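Local coordinates for protein serine-tRNA ligase (PDB 6BLJ) that probably attaches serine to its cognate tRNA in the cytosol, as a class II aminoacyl-tRNA synthetase, and is held here with AMP in its nucleotide pocket, at residues Y231-L236 and E334-F339; E361-S366 and T444-S449. All coordinates share one frame; numbering follows the deposited sequence.

How the contacts relate
Helix 220-238 comes first along the chain, and contact 1 closes a loop of 97 residues by setting its segment 231-236 against strand 332-342. That strand runs on almost directly into helix 348-366, whose last turns open contact 2; a second loop, of 77 residues and rich in strand, returns at 444-449. The two loops are thus in series, neither nested nor crossed. In space they adjoin, their centres about 8 Å apart, because strands 332-342 and 436-447 are antiparallel neighbours in the sheet of the class II core. Both helices pack on this sheet, and they also meet each other through Tyr231, Phe363 and Ser366.

Contact 1: residues Y231-L236 and E334-F339; sequences YAIDFL and EKIEQF
Ile336 meets three residues of helix 220-238: both of its branches touch the Ala232 methyl, CD1 goes on to Ile233 and CG2 to Leu236. Ile336 CG1 is 3.7 Å from Ala232 CB. This branch stands beside the backbone N (chi1 -52°), and its CD1 lies 3.9 Å from Ile233 CD1, the side chains nearly perpendicular. Ile336 CG2 lies 4.2 Å from Leu236 CD1, these side chains alongside each other but pointing opposite ways. Farther along, both methyls of Leu236 rest on Gln338 CG, CD1 at 3.7 Å and CD2 at 4.0 Å. Extended beyond CG, Gln338 carries its amide on to helix 348-366, where OE1 is hydrogen-bonded to Asn359 ND2 and NE2 to Met356 O. On the strand's other side Lys335, which touches AMP, forms a salt bridge through NZ with Glu337 OE1 from above the carboxylate plane. Ile233 packs on Leu226 of the second subunit, consistent with helix 220-238 as the interface helix of class II motif 1; strands 304-313 and 332-342 probably form motif 2. The segments run nearly parallel (10°), axes 9.2 Å apart. Strands 304-313 and 436-447 flank the strand, and Cys307 and Leu445 extend the apolar layer beneath the helix.

Contact 2: residues E361-S366 and T444-S449; sequences EAFYQS and TLTATS. With AMP (adenosine monophosphate), chain D.
Tyr364 OH is gripped by two groups: it donates to the carbonyl of Leu445, OH to O 2.7 Å, and accepts a bond from a water 2.8 Å from OH. The donated bond lies in the carbonyl plane on a lone pair, at a C=O...donor angle of 140°. The same water accepts from Ala447 N at 2.9 Å, so phenol and water together hold this backbone. Phe363 CG is anti to the backbone N (chi1 -174°), which sends the ring toward the strand. Leu445 spreads along it: CD2 makes a CH-pi contact over one face, 4.2 Å from the ring centroid, while CD1 reaches Phe363 CB at 3.9 Å. Thr446 CB approaches the same ring obliquely, 3.7 Å from Phe363 CE2, and its OG1 turns to Thr451. The two aromatic residues also pack together, with Phe363 CD2 over the centre of the Tyr364 ring. Ala447, at the N-cap position of helix 448-458, places its CB 3.5 Å from AMP C1'; a strand running into this helix, whose Arg450 lines the AMP pocket with Thr444, is consistent with class II motif 3. A classic beta bulge sets two residues, Leu445 and Thr446, opposite the single Ile336, each backbone-bonded to it. The strand carrying it lies between strands 332-342 and 404-412; helix 348-366 covers it through Phe363 and Tyr364, while helix 220-238 adds Ala232 and Leu236 against Leu445.

Contact 1: residues Y231-L236 and E334-F339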
ATOM      1  N   TYR A 231     -30.498  -0.423  20.308  1.00 31.89           N
ATOM      2  CA  TYR A 231     -30.411  -0.235  21.751  1.00 33.19           C
ATOM      3  C   TYR A 231     -29.261   0.700  22.110  1.00 31.95           C
ATOM      4  O   TYR A 231     -29.425   1.611  22.929  1.00 32.84           O
ATOM      5  CB  TYR A 231     -30.251  -1.598  22.439  1.00 33.43           C
ATOM      6  CG  TYR A 231     -29.908  -1.525  23.918  1.00 33.69           C
ATOM      7  CD1 TYR A 231     -30.658  -0.736  24.778  1.00 30.22           C
ATOM      8  CD2 TYR A 231     -28.840  -2.247  24.449  1.00 30.39           C
ATOM      9  CE1 TYR A 231     -30.352  -0.651  26.135  1.00 34.94           C
ATOM     10  CE2 TYR A 231     -28.526  -2.176  25.816  1.00 26.20           C
ATOM     11  CZ  TYR A 231     -29.296  -1.369  26.648  1.00 30.41           C
ATOM     12  OH  TYR A 231     -29.011  -1.269  27.990  1.00 33.28           O
ATOM     13  N   ALA A 232     -28.098   0.505  21.486  1.00 27.21           N
ATOM     14  CA  ALA A 232     -26.944   1.350  21.782  1.00 29.65           C
ATOM     15  C   ALA A 232     -27.251   2.816  21.526  1.00 30.70           C
ATOM     16  O   ALA A 232     -26.921   3.686  22.342  1.00 29.39           O
ATOM     17  CB  ALA A 232     -25.745   0.909  20.941  1.00 26.47           C
ATOM     18  N   ILE A 233     -27.891   3.110  20.396  1.00 31.34           N
ATOM     19  CA  ILE A 233     -28.217   4.498  20.073  1.00 32.82           C
ATOM     20  C   ILE A 233     -29.242   5.058  21.059  1.00 30.40           C
ATOM     21  O   ILE A 233     -29.115   6.199  21.524  1.00 31.77           O
ATOM     22  CB  ILE A 233     -28.684   4.585  18.605  1.00 35.27           C
ATOM     23  CG1 ILE A 233     -27.463   4.399  17.692  1.00 35.00           C
ATOM     24  CG2 ILE A 233     -29.374   5.901  18.312  1.00 38.07           C
ATOM     25  CD1 ILE A 233     -27.792   3.908  16.338  1.00 36.55           C
ATOM     26  N   ASP A 234     -30.268   4.272  21.401  1.00 31.13           N
ATOM     27  CA  ASP A 234     -31.221   4.719  22.422  1.00 29.32           C
ATOM     28  C   ASP A 234     -30.516   4.961  23.751  1.00 33.98           C
ATOM     29  O   ASP A 234     -30.736   5.981  24.413  1.00 34.94           O
ATOM     30  CB  ASP A 234     -32.334   3.692  22.599  1.00 32.55           C
ATOM     31  CG  ASP A 234     -33.332   3.728  21.483  1.00 52.12           C
ATOM     32  OD1 ASP A 234     -33.251   4.670  20.662  1.00 56.48           O
ATOM     33  OD2 ASP A 234     -34.209   2.836  21.448  1.00 61.65           O
ATOM     34  N   PHE A 235     -29.656   4.017  24.143  1.00 31.07           N
ATOM     35  CA  PHE A 235     -28.900   4.105  25.390  1.00 35.62           C
ATOM     36  C   PHE A 235     -28.117   5.415  25.472  1.00 34.94           C
ATOM     37  O   PHE A 235     -28.210   6.151  26.461  1.00 34.90           O
ATOM     38  CB  PHE A 235     -27.976   2.885  25.445  1.00 32.62           C
ATOM     39  CG  PHE A 235     -27.145   2.757  26.697  1.00 35.15           C
ATOM     40  CD1 PHE A 235     -27.652   2.134  27.823  1.00 35.47           C
ATOM     41  CD2 PHE A 235     -25.831   3.189  26.714  1.00 33.76           C
ATOM     42  CE1 PHE A 235     -26.873   1.974  28.953  1.00 29.98           C
ATOM     43  CE2 PHE A 235     -25.052   3.038  27.847  1.00 34.91           C
ATOM     44  CZ  PHE A 235     -25.576   2.421  28.962  1.00 31.63           C
ATOM     45  N   LEU A 236     -27.358   5.742  24.425  1.00 28.79           N
ATOM     46  CA  LEU A 236     -26.564   6.966  24.475  1.00 30.43           C
ATOM     47  C   LEU A 236     -27.404   8.225  24.266  1.00 33.83           C
ATOM     48  O   LEU A 236     -27.099   9.267  24.861  1.00 33.79           O
ATOM     49  CB  LEU A 236     -25.437   6.909  23.439  1.00 30.16           C
ATOM     50  CG  LEU A 236     -24.245   6.025  23.826  1.00 28.49           C
ATOM     51  CD1 LEU A 236     -23.183   6.017  22.714  1.00 25.50           C
ATOM     52  CD2 LEU A 236     -23.640   6.487  25.161  1.00 29.41           C
ATOM     53  N   GLU A 334     -20.130  -3.028  12.072  1.00 20.67           N
ATOM     54  CA  GLU A 334     -20.787  -1.815  12.550  1.00 23.59           C
ATOM     55  C   GLU A 334     -20.337  -1.499  13.962  1.00 24.45           C
ATOM     56  O   GLU A 334     -20.062  -2.400  14.763  1.00 18.76           O
ATOM     57  CB  GLU A 334     -22.321  -1.929  12.522  1.00 20.90           C
ATOM     58  CG  GLU A 334     -22.912  -1.806  11.127  1.00 21.35           C
ATOM     59  CD  GLU A 334     -22.628  -3.034  10.254  1.00 27.57           C
ATOM     60  OE1 GLU A 334     -22.922  -4.172  10.703  1.00 24.50           O
ATOM     61  OE2 GLU A 334     -22.134  -2.860   9.120  1.00 24.28           O
ATOM     62  N   LYS A 335     -20.249  -0.203  14.266  1.00 23.68           N
ATOM     63  CA  LYS A 335     -19.789   0.209  15.584  1.00 21.97           C
ATOM     64  C   LYS A 335     -20.519   1.477  16.021  1.00 31.63           C
ATOM     65  O   LYS A 335     -20.644   2.439  15.251  1.00 26.19           O
ATOM     66  CB  LYS A 335     -18.261   0.421  15.607  1.00 26.30           C
ATOM     67  CG  LYS A 335     -17.736   0.851  17.000  1.00 25.34           C
ATOM     68  CD  LYS A 335     -16.205   0.761  17.128  1.00 21.24           C
ATOM     69  CE  LYS A 335     -15.436   1.655  16.144  1.00 27.35           C
ATOM     70  NZ  LYS A 335     -15.881   3.080  16.164  1.00 30.56           N
ATOM     71  N   ILE A 336     -21.008   1.462  17.255  1.00 24.87           N
ATOM     72  CA  ILE A 336     -21.574   2.646  17.897  1.00 20.87           C
ATOM     73  C   ILE A 336     -20.497   3.231  18.794  1.00 26.48           C
ATOM     74  O   ILE A 336     -19.940   2.524  19.649  1.00 22.65           O
ATOM     75  CB  ILE A 336     -22.832   2.303  18.710  1.00 24.26           C
ATOM     76  CG1 ILE A 336     -23.836   1.509  17.857  1.00 30.93           C
ATOM     77  CG2 ILE A 336     -23.432   3.580  19.326  1.00 25.85           C
ATOM     78  CD1 ILE A 336     -24.290   2.192  16.601  1.00 28.84           C
ATOM     79  N   GLU A 337     -20.206   4.513  18.597  1.00 21.21           N
ATOM     80  CA  GLU A 337     -19.039   5.182  19.155  1.00 27.30           C
ATOM     81  C   GLU A 337     -19.468   6.380  19.998  1.00 32.04           C
ATOM     82  O   GLU A 337     -20.377   7.129  19.612  1.00 28.39           O
ATOM     83  CB  GLU A 337     -18.100   5.631  18.004  1.00 24.72           C
ATOM     84  CG  GLU A 337     -16.811   6.323  18.439  1.00 31.72           C
ATOM     85  CD  GLU A 337     -15.738   5.335  18.884  1.00 31.57           C
ATOM     86  OE1 GLU A 337     -15.987   4.106  18.855  1.00 29.18           O
ATOM     87  OE2 GLU A 337     -14.633   5.791  19.247  1.00 35.78           O
ATOM     88  N   GLN A 338     -18.849   6.533  21.173  1.00 25.66           N
ATOM     89  CA  GLN A 338     -18.942   7.768  21.948  1.00 27.17           C
ATOM     90  C   GLN A 338     -17.842   8.721  21.501  1.00 28.40           C
ATOM     91  O   GLN A 338     -16.678   8.322  21.410  1.00 29.81           O
ATOM     92  CB  GLN A 338     -18.788   7.525  23.448  1.00 23.80           C
ATOM     93  CG  GLN A 338     -19.770   6.567  24.100  1.00 25.91           C
ATOM     94  CD  GLN A 338     -19.430   6.367  25.580  1.00 29.69           C
ATOM     95  OE1 GLN A 338     -19.692   7.232  26.396  1.00 31.05           O
ATOM     96  NE2 GLN A 338     -18.832   5.228  25.914  1.00 30.06           N
ATOM     97  N   PHE A 339     -18.208   9.973  21.234  1.00 23.81           N
ATOM     98  CA  PHE A 339     -17.257  11.006  20.824  1.00 23.31           C
ATOM     99  C   PHE A 339     -17.623  12.304  21.535  1.00 26.79           C
ATOM    100  O   PHE A 339     -18.779  12.738  21.466  1.00 31.43           O
ATOM    101  CB  PHE A 339     -17.271  11.201  19.296  1.00 23.87           C
ATOM    102  CG  PHE A 339     -16.185  12.131  18.789  1.00 31.27           C
ATOM    103  CD1 PHE A 339     -16.340  13.516  18.853  1.00 27.76           C
ATOM    104  CD2 PHE A 339     -15.012  11.618  18.266  1.00 30.32           C
ATOM    105  CE1 PHE A 339     -15.342  14.366  18.402  1.00 31.70           C
ATOM    106  CE2 PHE A 339     -14.003  12.459  17.808  1.00 32.25           C
ATOM    107  CZ  PHE A 339     -14.164  13.835  17.880  1.00 33.23           C
TER

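Contact 2: residues E361-S366 and T444-S449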
ATOM      1  N   GLU A 361     -19.256   0.580  30.575  1.00 26.64           N
ATOM      2  CA  GLU A 361     -19.461  -0.380  31.656  1.00 32.07           C
ATOM      3  C   GLU A 361     -20.945  -0.597  31.933  1.00 31.27           C
ATOM      4  O   GLU A 361     -21.398  -1.740  32.050  1.00 31.31           O
ATOM      5  CB  GLU A 361     -18.760   0.096  32.925  1.00 27.82           C
ATOM      6  CG  GLU A 361     -17.245   0.003  32.888  1.00 28.32           C
ATOM      7  CD  GLU A 361     -16.666   0.196  34.268  1.00 34.09           C
ATOM      8  OE1 GLU A 361     -16.856  -0.709  35.104  1.00 32.81           O
ATOM      9  OE2 GLU A 361     -16.051   1.252  34.523  1.00 34.07           O
ATOM     10  N   ALA A 362     -21.716   0.493  32.068  1.00 29.94           N
ATOM     11  CA  ALA A 362     -23.158   0.342  32.276  1.00 33.92           C
ATOM     12  C   ALA A 362     -23.800  -0.393  31.104  1.00 30.81           C
ATOM     13  O   ALA A 362     -24.737  -1.180  31.286  1.00 27.10           O
ATOM     14  CB  ALA A 362     -23.820   1.707  32.476  1.00 27.98           C
ATOM     15  N   PHE A 363     -23.303  -0.162  29.886  1.00 29.10           N
ATOM     16  CA  PHE A 363     -23.865  -0.855  28.733  1.00 27.13           C
ATOM     17  C   PHE A 363     -23.680  -2.365  28.857  1.00 28.64           C
ATOM     18  O   PHE A 363     -24.642  -3.130  28.717  1.00 26.08           O
ATOM     19  CB  PHE A 363     -23.237  -0.331  27.442  1.00 24.90           C
ATOM     20  CG  PHE A 363     -23.868  -0.897  26.184  1.00 27.98           C
ATOM     21  CD1 PHE A 363     -25.113  -0.465  25.762  1.00 28.55           C
ATOM     22  CD2 PHE A 363     -23.203  -1.849  25.421  1.00 30.68           C
ATOM     23  CE1 PHE A 363     -25.686  -0.971  24.596  1.00 27.65           C
ATOM     24  CE2 PHE A 363     -23.774  -2.358  24.257  1.00 34.84           C
ATOM     25  CZ  PHE A 363     -25.025  -1.922  23.855  1.00 25.63           C
ATOM     26  N   TYR A 364     -22.445  -2.815  29.124  1.00 25.83           N
ATOM     27  CA  TYR A 364     -22.194  -4.254  29.191  1.00 26.28           C
ATOM     28  C   TYR A 364     -22.787  -4.886  30.443  1.00 23.48           C
ATOM     29  O   TYR A 364     -23.213  -6.052  30.399  1.00 23.58           O
ATOM     30  CB  TYR A 364     -20.691  -4.541  29.054  1.00 24.95           C
ATOM     31  CG  TYR A 364     -20.292  -4.239  27.629  1.00 24.87           C
ATOM     32  CD1 TYR A 364     -20.623  -5.128  26.602  1.00 24.50           C
ATOM     33  CD2 TYR A 364     -19.699  -3.022  27.285  1.00 24.00           C
ATOM     34  CE1 TYR A 364     -20.345  -4.840  25.278  1.00 22.39           C
ATOM     35  CE2 TYR A 364     -19.389  -2.729  25.943  1.00 27.14           C
ATOM     36  CZ  TYR A 364     -19.722  -3.646  24.956  1.00 23.63           C
ATOM     37  OH  TYR A 364     -19.450  -3.392  23.641  1.00 30.09           O
ATOM     38  N   GLN A 365     -22.839  -4.158  31.561  1.00 24.20           N
ATOM     39  CA  GLN A 365     -23.609  -4.677  32.686  1.00 29.13           C
ATOM     40  C   GLN A 365     -25.064  -4.907  32.284  1.00 30.91           C
ATOM     41  O   GLN A 365     -25.658  -5.919  32.661  1.00 30.80           O
ATOM     42  CB  GLN A 365     -23.536  -3.739  33.892  1.00 27.48           C
ATOM     43  CG  GLN A 365     -22.171  -3.659  34.551  1.00 29.56           C
ATOM     44  CD  GLN A 365     -22.085  -2.464  35.484  1.00 39.73           C
ATOM     45  OE1 GLN A 365     -23.099  -2.012  35.996  1.00 44.61           O
ATOM     46  NE2 GLN A 365     -20.881  -1.937  35.687  1.00 31.72           N
ATOM     47  N   SER A 366     -25.658  -3.981  31.522  1.00 32.01           N
ATOM     48  CA  SER A 366     -27.058  -4.174  31.146  1.00 36.16           C
ATOM     49  C   SER A 366     -27.221  -5.402  30.255  1.00 31.52           C
ATOM     50  O   SER A 366     -28.293  -6.011  30.234  1.00 28.30           O
ATOM     51  CB  SER A 366     -27.633  -2.938  30.443  1.00 36.13           C
ATOM     52  OG  SER A 366     -27.197  -2.848  29.087  1.00 31.45           O
ATOM     53  N   THR A 444     -15.389   3.402  22.249  1.00 25.09           N
ATOM     54  CA  THR A 444     -16.363   2.427  21.787  1.00 23.66           C
ATOM     55  C   THR A 444     -17.542   2.354  22.745  1.00 22.34           C
ATOM     56  O   THR A 444     -17.368   2.377  23.962  1.00 29.62           O
ATOM     57  CB  THR A 444     -15.754   1.029  21.723  1.00 24.09           C
ATOM     58  OG1 THR A 444     -14.400   1.091  21.261  1.00 24.99           O
ATOM     59  CG2 THR A 444     -16.625   0.113  20.839  1.00 24.93           C
ATOM     60  N   LEU A 445     -18.752   2.272  22.196  1.00 24.63           N
ATOM     61  CA  LEU A 445     -19.839   1.673  22.956  1.00 23.89           C
ATOM     62  C   LEU A 445     -19.962   0.200  22.588  1.00 24.65           C
ATOM     63  O   LEU A 445     -19.742  -0.669  23.437  1.00 26.78           O
ATOM     64  CB  LEU A 445     -21.185   2.387  22.741  1.00 23.78           C
ATOM     65  CG  LEU A 445     -22.221   1.969  23.804  1.00 30.16           C
ATOM     66  CD1 LEU A 445     -21.858   2.549  25.188  1.00 27.05           C
ATOM     67  CD2 LEU A 445     -23.633   2.358  23.453  1.00 34.19           C
ATOM     68  N   THR A 446     -20.270  -0.101  21.325  1.00 23.18           N
ATOM     69  CA  THR A 446     -20.296  -1.497  20.906  1.00 20.93           C
ATOM     70  C   THR A 446     -19.937  -1.625  19.430  1.00 22.58           C
ATOM     71  O   THR A 446     -20.509  -0.947  18.570  1.00 23.78           O
ATOM     72  CB  THR A 446     -21.670  -2.140  21.205  1.00 24.17           C
ATOM     73  OG1 THR A 446     -21.685  -3.498  20.757  1.00 21.16           O
ATOM     74  CG2 THR A 446     -22.829  -1.392  20.529  1.00 24.88           C
ATOM     75  N   ALA A 447     -18.974  -2.501  19.154  1.00 21.28           N
ATOM     76  CA  ALA A 447     -18.719  -3.011  17.817  1.00 24.30           C
ATOM     77  C   ALA A 447     -19.462  -4.341  17.706  1.00 23.80           C
ATOM     78  O   ALA A 447     -19.174  -5.276  18.461  1.00 20.02           O
ATOM     79  CB  ALA A 447     -17.215  -3.179  17.592  1.00 20.24           C
ATOM     80  N   THR A 448     -20.447  -4.417  16.805  1.00 19.31           N
ATOM     81  CA  THR A 448     -21.491  -5.410  17.038  1.00 21.90           C
ATOM     82  C   THR A 448     -21.073  -6.834  16.672  1.00 22.07           C
ATOM     83  O   THR A 448     -21.505  -7.767  17.350  1.00 26.35           O
ATOM     84  CB  THR A 448     -22.792  -5.010  16.322  1.00 22.46           C
ATOM     85  OG1 THR A 448     -22.566  -4.904  14.906  1.00 23.54           O
ATOM     86  CG2 THR A 448     -23.313  -3.664  16.870  1.00 23.14           C
ATOM     87  N   SER A 449     -20.229  -7.047  15.649  1.00 24.11           N
ATOM     88  CA  SER A 449     -19.875  -8.432  15.312  1.00 21.56           C
ATOM     89  C   SER A 449     -19.096  -9.103  16.447  1.00 23.05           C
ATOM     90  O   SER A 449     -19.376 -10.256  16.803  1.00 22.62           O
ATOM     91  CB  SER A 449     -19.113  -8.495  13.978  1.00 17.81           C
ATOM     92  OG  SER A 449     -17.728  -8.166  14.079  1.00 21.06           O
TER
HETATM   93  P   AMP D 500      -9.979   0.278  18.100  1.00 36.30           P
HETATM   94  O1P AMP D 500      -8.814  -0.482  17.465  1.00 43.66           O
HETATM   95  O2P AMP D 500     -10.546   1.444  17.392  1.00 41.20           O
HETATM   96  O3P AMP D 500      -9.611   0.594  19.543  1.00 34.14           O
HETATM   97  O5' AMP D 500     -11.161  -0.786  18.197  1.00 29.03           O
HETATM   98  C5' AMP D 500     -12.373  -0.486  18.876  1.00 24.88           C
HETATM   99  C4' AMP D 500     -13.227  -1.728  19.017  1.00 22.86           C
HETATM  100  O4' AMP D 500     -13.735  -2.126  17.718  1.00 23.19           O
HETATM  101  C3' AMP D 500     -12.503  -2.956  19.526  1.00 22.85           C
HETATM  102  O3' AMP D 500     -12.393  -2.978  20.937  1.00 29.09           O
HETATM  103  C2' AMP D 500     -13.332  -4.099  18.966  1.00 24.98           C
HETATM  104  O2' AMP D 500     -14.490  -4.293  19.760  1.00 28.62           O
HETATM  105  C1' AMP D 500     -13.761  -3.532  17.615  1.00 24.43           C
HETATM  106  N9  AMP D 500     -12.872  -3.945  16.502  1.00 23.69           N
HETATM  107  C8  AMP D 500     -11.642  -3.417  16.204  1.00 26.82           C
HETATM  108  N7  AMP D 500     -11.066  -3.963  15.156  1.00 27.78           N
HETATM  109  C5  AMP D 500     -11.982  -4.913  14.733  1.00 22.90           C
HETATM  110  C6  AMP D 500     -11.971  -5.835  13.667  1.00 21.97           C
HETATM  111  N6  AMP D 500     -10.984  -5.922  12.758  1.00 17.58           N
HETATM  112  N1  AMP D 500     -13.027  -6.666  13.545  1.00 18.37           N
HETATM  113  C2  AMP D 500     -14.038  -6.556  14.416  1.00 22.22           C
HETATM  114  N3  AMP D 500     -14.174  -5.711  15.442  1.00 20.13           N
HETATM  115  C4  AMP D 500     -13.102  -4.916  15.557  1.00 23.44           C
HETATM  116  O   HOH W   1     -17.801  -3.909  21.386  1.00 21.64           O